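Local coordinates for amidohydrolase 3 domain-containing protein (PDB 3ICJ) that has no established substrate but binds two zinc ions and, as a member of the amidohydrolase family, probably hydrolyses carbon-nitrogen bonds other than peptide bonds, at residues A[403-408]-A[412-417]; A[443-448]-A[468-473]. One frame throughout, in Å; residues are numbered along the deposited sequence. Where two conformers were deposited one is given.

Interaction 1: A[403-408]-A[412-417]; sequences WWIVNR and ERAKWA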
ATOM      1  N   TRP A 403     -12.569   0.375 -14.349  1.00 38.96           N
ATOM      2  CA  TRP A 403     -13.825   0.570 -15.083  1.00 44.17           C
ATOM      3  C   TRP A 403     -14.227  -0.702 -15.855  1.00 45.58           C
ATOM      4  O   TRP A 403     -15.383  -0.875 -16.231  1.00 47.03           O
ATOM      5  CB  TRP A 403     -13.697   1.768 -16.050  1.00 45.42           C
ATOM      6  CG  TRP A 403     -12.568   1.596 -17.063  1.00 52.34           C
ATOM      7  CD1 TRP A 403     -11.293   2.074 -16.949  1.00 48.79           C
ATOM      8  CD2 TRP A 403     -12.613   0.876 -18.320  1.00 50.43           C
ATOM      9  NE1 TRP A 403     -10.543   1.700 -18.039  1.00 47.76           N
ATOM     10  CE2 TRP A 403     -11.323   0.966 -18.897  1.00 50.83           C
ATOM     11  CE3 TRP A 403     -13.614   0.170 -19.008  1.00 49.02           C
ATOM     12  CZ2 TRP A 403     -11.006   0.379 -20.133  1.00 49.49           C
ATOM     13  CZ3 TRP A 403     -13.294  -0.424 -20.231  1.00 50.15           C
ATOM     14  CH2 TRP A 403     -12.003  -0.308 -20.784  1.00 48.69           C
ATOM     15  N   TRP A 404     -13.250  -1.580 -16.091  1.00 42.29           N
ATOM     16  CA  TRP A 404     -13.425  -2.788 -16.893  1.00 42.00           C
ATOM     17  C   TRP A 404     -13.914  -4.018 -16.113  1.00 41.87           C
ATOM     18  O   TRP A 404     -13.907  -5.133 -16.653  1.00 36.15           O
ATOM     19  CB  TRP A 404     -12.105  -3.098 -17.626  1.00 39.14           C
ATOM     20  CG  TRP A 404     -10.895  -2.825 -16.785  1.00 50.94           C
ATOM     21  CD1 TRP A 404      -9.964  -1.838 -16.975  1.00 46.28           C
ATOM     22  CD2 TRP A 404     -10.498  -3.529 -15.599  1.00 43.77           C
ATOM     23  NE1 TRP A 404      -9.014  -1.894 -15.984  1.00 47.14           N
ATOM     24  CE2 TRP A 404      -9.318  -2.922 -15.127  1.00 46.45           C
ATOM     25  CE3 TRP A 404     -11.025  -4.620 -14.894  1.00 37.86           C
ATOM     26  CZ2 TRP A 404      -8.655  -3.367 -13.969  1.00 38.81           C
ATOM     27  CZ3 TRP A 404     -10.379  -5.057 -13.754  1.00 37.92           C
ATOM     28  CH2 TRP A 404      -9.201  -4.431 -13.301  1.00 54.40           C
ATOM     29  N   ILE A 405     -14.327  -3.824 -14.855  1.00 42.01           N
ATOM     30  CA  ILE A 405     -14.796  -4.937 -13.993  1.00 45.26           C
ATOM     31  C   ILE A 405     -15.928  -5.756 -14.617  1.00 41.60           C
ATOM     32  O   ILE A 405     -15.831  -6.991 -14.684  1.00 37.81           O
ATOM     33  CB  ILE A 405     -15.214  -4.462 -12.572  1.00 42.07           C
ATOM     34  CG1 ILE A 405     -13.981  -4.132 -11.729  1.00 48.64           C
ATOM     35  CG2 ILE A 405     -16.080  -5.547 -11.836  1.00 40.34           C
ATOM     36  CD1 ILE A 405     -13.499  -5.265 -10.840  1.00 45.39           C
ATOM     37  N   VAL A 406     -16.976  -5.075 -15.094  1.00 37.53           N
ATOM     38  CA  VAL A 406     -18.085  -5.760 -15.767  1.00 40.04           C
ATOM     39  C   VAL A 406     -17.618  -6.529 -17.017  1.00 30.32           C
ATOM     40  O   VAL A 406     -18.065  -7.638 -17.241  1.00 37.35           O
ATOM     41  CB  VAL A 406     -19.290  -4.818 -16.065  1.00 40.87           C
ATOM     42  CG1 VAL A 406     -20.341  -5.510 -16.956  1.00 41.08           C
ATOM     43  CG2 VAL A 406     -19.942  -4.369 -14.757  1.00 43.96           C
ATOM     44  N   ASN A 407     -16.693  -5.961 -17.787  1.00 36.27           N
ATOM     45  CA  ASN A 407     -16.109  -6.670 -18.920  1.00 37.34           C
ATOM     46  C   ASN A 407     -15.428  -7.983 -18.519  1.00 37.28           C
ATOM     47  O   ASN A 407     -15.578  -8.975 -19.223  1.00 31.96           O
ATOM     48  CB  ASN A 407     -15.126  -5.795 -19.716  1.00 38.72           C
ATOM     49  CG  ASN A 407     -15.804  -4.644 -20.430  1.00 40.21           C
ATOM     50  OD1 ASN A 407     -17.026  -4.625 -20.594  1.00 39.08           O
ATOM     51  ND2 ASN A 407     -15.004  -3.668 -20.855  1.00 37.92           N
ATOM     52  N   ARG A 408     -14.711  -7.985 -17.394  1.00 34.99           N
ATOM     53  CA  ARG A 408     -13.978  -9.186 -16.929  1.00 37.44           C
ATOM     54  C   ARG A 408     -14.868 -10.287 -16.383  1.00 34.79           C
ATOM     55  O   ARG A 408     -14.624 -11.465 -16.642  1.00 31.90           O
ATOM     56  CB  ARG A 408     -12.947  -8.833 -15.839  1.00 35.18           C
ATOM     57  CG  ARG A 408     -11.819  -7.922 -16.296  1.00 38.54           C
ATOM     58  CD  ARG A 408     -10.846  -8.648 -17.235  1.00 37.78           C
ATOM     59  NE  ARG A 408      -9.694  -7.802 -17.521  1.00 39.06           N
ATOM     60  CZ  ARG A 408      -9.671  -6.856 -18.462  1.00 40.67           C
ATOM     61  NH1 ARG A 408      -8.579  -6.124 -18.639  1.00 36.27           N
ATOM     62  NH2 ARG A 408     -10.747  -6.625 -19.211  1.00 36.12           N
ATOM     63  N   GLU A 412     -23.503 -10.125 -13.322  1.00 36.62           N
ATOM     64  CA  GLU A 412     -23.862 -10.851 -12.091  1.00 37.32           C
ATOM     65  C   GLU A 412     -22.694 -10.889 -11.097  1.00 38.34           C
ATOM     66  O   GLU A 412     -22.868 -10.578  -9.920  1.00 40.47           O
ATOM     67  CB  GLU A 412     -24.378 -12.272 -12.378  1.00 41.95           C
ATOM     68  CG  GLU A 412     -25.722 -12.355 -13.113  1.00 61.13           C
ATOM     69  CD  GLU A 412     -26.852 -11.569 -12.442  1.00 67.85           C
ATOM     70  OE1 GLU A 412     -27.022 -11.664 -11.204  1.00 64.44           O
ATOM     71  OE2 GLU A 412     -27.579 -10.857 -13.168  1.00 68.66           O
ATOM     72  N   ARG A 413     -21.494 -11.226 -11.574  1.00 33.91           N
ATOM     73  CA  ARG A 413     -20.340 -11.326 -10.673  1.00 33.32           C
ATOM     74  C   ARG A 413     -19.798  -9.950 -10.270  1.00 37.31           C
ATOM     75  O   ARG A 413     -19.094  -9.826  -9.280  1.00 37.72           O
ATOM     76  CB  ARG A 413     -19.241 -12.188 -11.300  1.00 34.93           C
ATOM     77  CG  ARG A 413     -19.666 -13.631 -11.541  1.00 35.93           C
ATOM     78  CD  ARG A 413     -18.484 -14.468 -11.974  1.00 31.87           C
ATOM     79  NE  ARG A 413     -18.056 -14.139 -13.338  1.00 32.19           N
ATOM     80  CZ  ARG A 413     -17.075 -14.772 -13.965  1.00 29.65           C
ATOM     81  NH1 ARG A 413     -16.435 -15.758 -13.341  1.00 33.23           N
ATOM     82  NH2 ARG A 413     -16.737 -14.436 -15.212  1.00 37.01           N
ATOM     83  N   ALA A 414     -20.151  -8.917 -11.031  1.00 31.56           N
ATOM     84  CA  ALA A 414     -19.793  -7.529 -10.686  1.00 31.49           C
ATOM     85  C   ALA A 414     -20.453  -7.077  -9.382  1.00 34.78           C
ATOM     86  O   ALA A 414     -19.960  -6.163  -8.704  1.00 33.55           O
ATOM     87  CB  ALA A 414     -20.168  -6.604 -11.825  1.00 30.66           C
ATOM     88  N   LYS A 415     -21.558  -7.732  -9.017  1.00 32.07           N
ATOM     89  CA  LYS A 415     -22.185  -7.534  -7.707  1.00 35.19           C
ATOM     90  C   LYS A 415     -21.284  -7.951  -6.523  1.00 36.29           C
ATOM     91  O   LYS A 415     -21.467  -7.492  -5.391  1.00 36.84           O
ATOM     92  CB  LYS A 415     -23.528  -8.279  -7.636  1.00 30.44           C
ATOM     93  CG  LYS A 415     -24.628  -7.731  -8.589  1.00 32.21           C
ATOM     94  CD  LYS A 415     -25.822  -8.689  -8.639  1.00 36.49           C
ATOM     95  CE  LYS A 415     -26.878  -8.182  -9.631  1.00 42.19           C
ATOM     96  NZ  LYS A 415     -27.860  -9.249  -9.936  1.00 41.18           N
ATOM     97  N   TRP A 416     -20.306  -8.801  -6.796  1.00 34.68           N
ATOM     98  CA  TRP A 416     -19.360  -9.233  -5.766  1.00 36.58           C
ATOM     99  C   TRP A 416     -18.257  -8.210  -5.502  1.00 36.57           C
ATOM    100  O   TRP A 416     -17.519  -8.327  -4.523  1.00 35.07           O
ATOM    101  CB  TRP A 416     -18.706 -10.564  -6.177  1.00 38.68           C
ATOM    102  CG  TRP A 416     -19.677 -11.727  -6.410  1.00 33.20           C
ATOM    103  CD1 TRP A 416     -20.971 -11.835  -5.967  1.00 40.69           C
ATOM    104  CD2 TRP A 416     -19.390 -12.956  -7.107  1.00 33.67           C
ATOM    105  NE1 TRP A 416     -21.511 -13.040  -6.368  1.00 36.14           N
ATOM    106  CE2 TRP A 416     -20.560 -13.751  -7.058  1.00 35.08           C
ATOM    107  CE3 TRP A 416     -18.249 -13.465  -7.760  1.00 38.95           C
ATOM    108  CZ2 TRP A 416     -20.635 -15.029  -7.648  1.00 39.18           C
ATOM    109  CZ3 TRP A 416     -18.322 -14.743  -8.347  1.00 38.28           C
ATOM    110  CH2 TRP A 416     -19.514 -15.503  -8.289  1.00 36.98           C
ATOM    111  N   ALA A 417     -18.138  -7.211  -6.371  1.00 32.15           N
ATOM    112  CA  ALA A 417     -16.945  -6.368  -6.388  1.00 36.65           C
ATOM    113  C   ALA A 417     -16.954  -5.208  -5.403  1.00 41.45           C
ATOM    114  O   ALA A 417     -17.924  -4.448  -5.352  1.00 37.88           O
ATOM    115  CB  ALA A 417     -16.679  -5.845  -7.800  1.00 35.61           C
TER

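Interaction 2: A[443-448]-A[468-473]; sequences WVSIDA and HLYTHG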
ATOM      1  N   TRP A 443      -7.773  11.603   0.603  1.00 37.51           N
ATOM      2  CA  TRP A 443      -9.003  12.318   0.241  1.00 36.30           C
ATOM      3  C   TRP A 443      -9.581  11.865  -1.087  1.00 40.39           C
ATOM      4  O   TRP A 443     -10.795  11.863  -1.246  1.00 38.99           O
ATOM      5  CB  TRP A 443      -8.826  13.857   0.269  1.00 36.28           C
ATOM      6  CG  TRP A 443      -8.420  14.371   1.640  1.00 42.60           C
ATOM      7  CD1 TRP A 443      -7.196  14.880   2.001  1.00 39.40           C
ATOM      8  CD2 TRP A 443      -9.223  14.372   2.837  1.00 41.37           C
ATOM      9  NE1 TRP A 443      -7.193  15.198   3.342  1.00 41.45           N
ATOM     10  CE2 TRP A 443      -8.422  14.898   3.878  1.00 44.96           C
ATOM     11  CE3 TRP A 443     -10.538  13.974   3.131  1.00 46.24           C
ATOM     12  CZ2 TRP A 443      -8.903  15.059   5.194  1.00 44.77           C
ATOM     13  CZ3 TRP A 443     -11.016  14.132   4.443  1.00 47.65           C
ATOM     14  CH2 TRP A 443     -10.197  14.668   5.452  1.00 41.51           C
ATOM     15  N   VAL A 444      -8.709  11.434  -2.003  1.00 37.25           N
ATOM     16  CA  VAL A 444      -9.123  10.948  -3.313  1.00 39.71           C
ATOM     17  C   VAL A 444      -9.752   9.546  -3.173  1.00 38.74           C
ATOM     18  O   VAL A 444     -10.727   9.241  -3.847  1.00 39.38           O
ATOM     19  CB  VAL A 444      -7.911  11.005  -4.331  1.00 42.64           C
ATOM     20  CG1 VAL A 444      -8.218  10.311  -5.651  1.00 46.49           C
ATOM     21  CG2 VAL A 444      -7.490  12.463  -4.591  1.00 47.51           C
ATOM     22  N   SER A 445      -9.216   8.711  -2.277  1.00 36.21           N
ATOM     23  CA  SER A 445      -9.812   7.407  -1.978  1.00 35.87           C
ATOM     24  C   SER A 445     -11.083   7.489  -1.104  1.00 34.34           C
ATOM     25  O   SER A 445     -11.970   6.656  -1.234  1.00 36.51           O
ATOM     26  CB  SER A 445      -8.799   6.454  -1.320  1.00 41.18           C
ATOM     27  OG  SER A 445      -7.873   5.966  -2.276  1.00 43.56           O
ATOM     28  N   ILE A 446     -11.147   8.474  -0.207  1.00 35.61           N
ATOM     29  CA  ILE A 446     -12.343   8.733   0.607  1.00 33.72           C
ATOM     30  C   ILE A 446     -13.540   9.107  -0.296  1.00 39.62           C
ATOM     31  O   ILE A 446     -14.656   8.591  -0.110  1.00 38.13           O
ATOM     32  CB  ILE A 446     -12.065   9.832   1.676  1.00 39.51           C
ATOM     33  CG1 ILE A 446     -11.276   9.232   2.841  1.00 37.38           C
ATOM     34  CG2 ILE A 446     -13.376  10.448   2.251  1.00 36.87           C
ATOM     35  CD1 ILE A 446     -10.626  10.269   3.640  1.00 51.83           C
ATOM     36  N   ASP A 447     -13.280   9.984  -1.269  1.00 36.35           N
ATOM     37  CA  ASP A 447     -14.258  10.412  -2.275  0.50 35.50           C
ATOM     38  C   ASP A 447     -14.848   9.215  -3.015  1.00 34.99           C
ATOM     39  O   ASP A 447     -16.056   9.140  -3.238  1.00 38.23           O
ATOM     40  CB  ASP A 447     -13.563  11.335  -3.280  0.50 33.86           C
ATOM     41  CG  ASP A 447     -14.522  12.230  -4.014  0.50 43.21           C
ATOM     42  OD1 ASP A 447     -14.647  13.411  -3.609  0.50 51.79           O
ATOM     43  OD2 ASP A 447     -15.146  11.764  -4.993  0.50 39.50           O
ATOM     44  N   ALA A 448     -13.972   8.291  -3.401  1.00 37.82           N
ATOM     45  CA  ALA A 448     -14.362   7.047  -4.068  1.00 36.61           C
ATOM     46  C   ALA A 448     -15.281   6.154  -3.211  1.00 40.53           C
ATOM     47  O   ALA A 448     -16.290   5.621  -3.693  1.00 35.23           O
ATOM     48  CB  ALA A 448     -13.112   6.278  -4.489  1.00 39.92           C
ATOM     49  N   HIS A 468     -13.450   6.794   9.541  1.00 29.76           N
ATOM     50  CA  HIS A 468     -13.194   5.714  10.479  1.00 29.17           C
ATOM     51  C   HIS A 468     -12.312   4.604   9.898  1.00 32.45           C
ATOM     52  O   HIS A 468     -11.284   4.237  10.498  1.00 34.02           O
ATOM     53  CB  HIS A 468     -14.496   5.097  10.987  1.00 29.62           C
ATOM     54  CG  HIS A 468     -14.270   3.825  11.733  1.00 30.32           C
ATOM     55  ND1 HIS A 468     -13.550   3.780  12.909  1.00 34.36           N
ATOM     56  CD2 HIS A 468     -14.640   2.550  11.463  1.00 38.97           C
ATOM     57  CE1 HIS A 468     -13.489   2.526  13.332  1.00 41.02           C
ATOM     58  NE2 HIS A 468     -14.141   1.763  12.471  1.00 42.88           N
ATOM     59  N   LEU A 469     -12.700   4.092   8.726  1.00 37.22           N
ATOM     60  CA  LEU A 469     -11.954   3.013   8.031  1.00 35.21           C
ATOM     61  C   LEU A 469     -10.519   3.369   7.637  1.00 31.21           C
ATOM     62  O   LEU A 469      -9.637   2.513   7.636  1.00 37.30           O
ATOM     63  CB  LEU A 469     -12.742   2.507   6.806  1.00 31.70           C
ATOM     64  CG  LEU A 469     -14.095   1.923   7.243  1.00 37.93           C
ATOM     65  CD1 LEU A 469     -15.026   1.725   6.039  1.00 35.25           C
ATOM     66  CD2 LEU A 469     -13.958   0.645   8.069  1.00 29.19           C
ATOM     67  N   TYR A 470     -10.280   4.633   7.345  1.00 35.91           N
ATOM     68  CA  TYR A 470      -8.964   5.101   6.943  1.00 35.07           C
ATOM     69  C   TYR A 470      -8.097   5.544   8.124  1.00 35.70           C
ATOM     70  O   TYR A 470      -6.983   5.983   7.942  1.00 32.76           O
ATOM     71  CB  TYR A 470      -9.114   6.247   5.951  1.00 39.41           C
ATOM     72  CG  TYR A 470      -8.183   6.226   4.770  1.00 38.28           C
ATOM     73  CD1 TYR A 470      -8.624   6.587   3.522  1.00 35.95           C
ATOM     74  CD2 TYR A 470      -6.864   5.867   4.908  1.00 41.17           C
ATOM     75  CE1 TYR A 470      -7.783   6.593   2.456  1.00 43.09           C
ATOM     76  CE2 TYR A 470      -6.022   5.865   3.846  1.00 43.27           C
ATOM     77  CZ  TYR A 470      -6.486   6.230   2.620  1.00 43.29           C
ATOM     78  OH  TYR A 470      -5.646   6.233   1.559  1.00 42.57           O
ATOM     79  N   THR A 471      -8.628   5.412   9.330  1.00 34.15           N
ATOM     80  CA  THR A 471      -7.892   5.683  10.544  1.00 31.98           C
ATOM     81  C   THR A 471      -7.847   4.478  11.488  1.00 31.36           C
ATOM     82  O   THR A 471      -6.916   3.702  11.455  1.00 34.75           O
ATOM     83  CB  THR A 471      -8.431   6.935  11.259  1.00 33.74           C
ATOM     84  OG1 THR A 471      -9.836   6.813  11.447  1.00 36.63           O
ATOM     85  CG2 THR A 471      -8.161   8.177  10.456  1.00 33.52           C
ATOM     86  N   HIS A 472      -8.865   4.323  12.319  1.00 32.41           N
ATOM     87  CA  HIS A 472      -8.922   3.224  13.261  1.00 33.73           C
ATOM     88  C   HIS A 472      -9.138   1.889  12.564  1.00 35.32           C
ATOM     89  O   HIS A 472      -8.654   0.878  13.007  1.00 33.36           O
ATOM     90  CB  HIS A 472      -9.996   3.453  14.331  1.00 34.30           C
ATOM     91  CG  HIS A 472      -9.898   2.522  15.500  1.00 42.48           C
ATOM     92  ND1 HIS A 472     -10.955   1.762  15.938  1.00 47.42           N
ATOM     93  CD2 HIS A 472      -8.862   2.222  16.315  1.00 34.17           C
ATOM     94  CE1 HIS A 472     -10.580   1.047  16.979  1.00 41.45           C
ATOM     95  NE2 HIS A 472      -9.314   1.305  17.224  1.00 44.29           N
ATOM     96  N   GLY A 473      -9.855   1.910  11.457  1.00 33.29           N
ATOM     97  CA  GLY A 473     -10.155   0.685  10.717  1.00 31.80           C
ATOM     98  C   GLY A 473      -8.857   0.036  10.276  1.00 36.01           C
ATOM     99  O   GLY A 473      -8.578  -1.123  10.586  1.00 35.34           O
TER

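Interaction 1: A[403-408]-A[412-417]
The guanidinium group of Arg-413 approaches the backbone carbonyl of Arg-408 obliquely, and the 3.9 Å between Arg-413 NH2 and Arg-408 O is too long for a hydrogen bond. Its NH2 is instead bonded to Pro-313 O and Thr-315 OG1, NH1 to Glu-312 O and NE to Val-409 O. A bend at chi3 (-71°) turns the otherwise extended Arg-413 chain, while its CA sits 4.0 Å above one face of the Trp-416 ring, toward the rim. The guanidinium of Arg-408 lies over one face of the Trp-404 ring, with CZ 4.1 Å above that plane, and its NH2 forms a salt bridge with Asp-316. Trp-404 in turn directs its CD1 onto a face of the Trp-403 ring.

Between the segments the contact is apolar and small, burying 169 Å² in total. Val-406 CG2 meets Ala-414 CB at 3.7 Å. With CG1 anti to the backbone N (chi1 171°), it is CG2, beside that N, that makes the touch. Ile-405 CG2 spans two methyls, 4.2 Å from Ala-414 CB and 4.1 Å from Ala-417 CB.

The CA atoms of Val-406 and Ala-414 are 5.6 Å apart, far closer than eight residues of straight alpha helix would allow, so the chain folds back here. After the fold, Trp-416 N and Ala-417 N each bond to the carbonyl three residues earlier. The fold-back thus packs the first turn of helix 405-413, with Trp-404 at its N-cap position, against the chain that follows it, on the way to helix 420-426. Ile-405 also touches the loop at Leu-303, and the Trp-416 backbone is bonded to Val-377, just before helix 379-388.

Interaction 2: A[443-448]-A[468-473]
Two residues before Tyr-470, which carries the contact with Ser-445 and Ile-446, the carbonyl oxygen of His-468 is gripped by two backbone N-H groups from opposite faces of its plane. Thr-471 N lies 3.1 Å from His-468 O. Gly-473 N comes to 2.9 Å from the same His-468 O, and this bond spans five residues, which defines a pi-type turn in the helix. Gly-473 N also lies 4.1 Å above one face of the His-468 ring, offset toward its rim.

The Tyr-470 ring reaches over from this distorted turn to the other helix. Its chi1 of -138° departs from all three staggered positions, suggesting that the surroundings set the ring's position at some torsional cost. Ser-445 CB meets the ring at its edge, near the ring plane, 3.9 Å from Tyr-470 CE1. Ile-446 approaches obliquely, with its CG1 3.8 Å from Tyr-470 CD1. The CG1 branch is placed there by chi1 of -78°, which sets it anti to the carbonyl carbon. All three residues are buried, and the contact is entirely one of side-chain packing, with 124 Å² covered.

The nearest CA atoms, those of Ile-446 and Tyr-470, are 8.0 Å apart, a helix-to-helix spacing bridged by the ring. Helix 442-451 thus rests on helix 463-477, and Ile-446 extends the packing to Arg-463 and Leu-467. Phe-97 meets both Trp-443 and Tyr-470 edge-to-face, and the backbones of Tyr-470 and Leu-469 bond to Phe-98 and Phe-431. Both helices therefore pack against strands of the barrel expected for an amidohydrolase: strand 92-102, which carries zinc ligand His-101 and is followed by His-103 in the family's His-X-His spacing, and, beside helix 463-477, strand 429-431, followed by zinc ligand Asp-434.

How the interactions relate
Both contacts are apolar between their segments, but they differ in place and scale. Interaction 1 is local: residues on one short helix and its tail meet after a fold-back, about 23 Å from the chain centre and only partly buried. Its aliphatic methyls are flanked by arginines tied to loop carbonyls. Interaction 2, about 13 Å from the chain centre, is fully buried and joins two separate helices through an aromatic ring, with aromatic neighbours on a strand. The two share no helix and do not touch, their nearest atoms being about 10 Å apart. Each lies beyond the first shell of the zinc site, with side chains about 13 to 14 Å from a zinc ion.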